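Local coordinates for Ribose/Galactose Isomerase (Vibrio parahaemolyticus, PDB 3ONO), which probably interconverts aldose and ketose forms of a sugar phosphate as an isomerase of the LacAB/RpiB family, at residues N161-K164 / A165-K169. Numbering follows the deposited sequence.
Sequences NNVK and AAVAK
Val163 meets Val167 one turn further along the last turns of helix 150-167, a local i to i+4 contact at the C-terminal end of a helix that follows the parallel-sheet core of this alpha-beta-alpha sandwich. Four successive alpha-helical hydrogen bonds build the turn. Ala165 N donates to Asn161 O at 3.0 Å, with an N-H...O angle of 159°, and Ala166 N reaches Asn162 O at 2.9 Å along a more bent path. Val167 N then binds Val163 O, which also receives a weak second bond from Ala166 N. The series closes with Ala168 N on Lys164 O, at 3.2 Å the longest of the four; Ala168 itself has left helical angles, its psi of 149° turning the chain out of the spiral toward Lys169.

Side chains sort by face. Val163 and Val167 line one face of the helix with hydrocarbon, with Val163 CG1 4.3 Å from Val167 CG2, and both valines pack on Leu86 of the second subunit, where branched hydrocarbon suits a buried interface. In Val167, CG1 lies anti to the backbone N (chi1 163°), which brings CG2 back over the preceding turn. The methyls of Ala165 and Ala166 lie against carbonyl oxygens of the previous turn, where a small residue fits close to the backbone. Lys164 is buried; its chain bends at chi3 and chi4, and its ammonium is satisfied by the carbonyl oxygens of His87 and Val90, tying the helix to the loop that carries them. Beyond the helix end, the long Lys169 suits a reciprocal pair: its NZ bonds to Ala166 O of the second subunit, and Lys169 NZ of that subunit bonds to Ala166 O here. Within the turn, Val167 CG2 rests 3.4 Å from Val163 O.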
loop_
_atom_site.group_PDB
_atom_site.type_symbol
_atom_site.label_atom_id
_atom_site.label_comp_id
_atom_site.label_asym_id
_atom_site.label_seq_id
_atom_site.Cartn_x
_atom_site.Cartn_y
_atom_site.Cartn_z
ATOM N N ASN A 161 6.331 25.023 13.363
ATOM C CA ASN A 161 6.743 26.212 12.626
ATOM C C ASN A 161 7.756 27.026 13.418
ATOM O O ASN A 161 8.712 27.581 12.850
ATOM C CB ASN A 161 5.543 27.102 12.299
ATOM C CG ASN A 161 4.595 26.452 11.299
ATOM O OD1 ASN A 161 4.988 25.587 10.533
ATOM N ND2 ASN A 161 3.341 26.887 11.306
ATOM N N ASN A 162 7.527 27.143 14.724
ATOM C CA ASN A 162 8.462 27.884 15.587
ATOM C C ASN A 162 9.850 27.263 15.579
ATOM O O ASN A 162 10.876 27.961 15.529
ATOM C CB ASN A 162 8.023 27.865 17.046
ATOM C CG ASN A 162 6.638 28.410 17.266
ATOM O OD1 ASN A 162 6.089 29.147 16.452
ATOM N ND2 ASN A 162 6.085 28.085 18.408
ATOM N N VAL A 163 9.882 25.940 15.708
ATOM C CA VAL A 163 11.151 25.235 15.801
ATOM C C VAL A 163 11.903 25.389 14.494
ATOM O O VAL A 163 13.116 25.612 14.492
ATOM C CB VAL A 163 10.937 23.739 16.125
ATOM C CG1 VAL A 163 12.251 22.981 15.968
ATOM C CG2 VAL A 163 10.393 23.618 17.555
ATOM N N LYS A 164 11.179 25.300 13.379
ATOM C CA LYS A 164 11.803 25.483 12.070
ATOM C C LYS A 164 12.399 26.886 11.972
ATOM O O LYS A 164 13.521 27.060 11.532
ATOM C CB LYS A 164 10.786 25.267 10.948
ATOM C CG LYS A 164 10.330 23.790 10.816
ATOM C CD LYS A 164 9.148 23.578 9.819
ATOM C CE LYS A 164 9.480 23.991 8.376
ATOM N NZ LYS A 164 10.542 23.131 7.711
ATOM N N ALA A 165 11.640 27.885 12.388
ATOM C CA ALA A 165 12.121 29.270 12.313
ATOM C C ALA A 165 13.321 29.494 13.215
ATOM O O ALA A 165 14.201 30.311 12.904
ATOM C CB ALA A 165 10.942 30.227 12.686
ATOM N N ALA A 166 13.370 28.783 14.342
ATOM C CA ALA A 166 14.454 28.968 15.315
ATOM C C ALA A 166 15.771 28.352 14.835
ATOM O O ALA A 166 16.850 28.943 14.979
ATOM C CB ALA A 166 14.054 28.347 16.650
ATOM N N VAL A 167 15.670 27.145 14.301
ATOM C CA VAL A 167 16.845 26.371 13.899
ATOM C C VAL A 167 17.475 26.933 12.646
ATOM O O VAL A 167 18.690 26.804 12.427
ATOM C CB VAL A 167 16.419 24.878 13.670
ATOM C CG1 VAL A 167 17.457 24.123 12.860
ATOM C CG2 VAL A 167 16.201 24.231 15.020
ATOM N N ALA A 168 16.632 27.526 11.807
ATOM C CA ALA A 168 17.068 28.102 10.543
ATOM C C ALA A 168 17.516 29.553 10.659
ATOM O O ALA A 168 16.998 30.326 11.467
ATOM C CB ALA A 168 15.931 28.029 9.552
ATOM N N LYS A 169 18.469 29.933 9.821
ATOM C CA LYS A 169 18.776 31.356 9.630
ATOM C C LYS A 169 17.551 32.072 9.066
ATOM O O LYS A 169 16.591 31.432 8.611
ATOM C CB LYS A 169 19.940 31.490 8.658
ATOM C CG LYS A 169 21.197 30.885 9.183
ATOM C CD LYS A 169 22.300 30.878 8.112
ATOM C CE LYS A 169 23.516 30.084 8.571
ATOM N NZ LYS A 169 24.459 29.729 7.443
#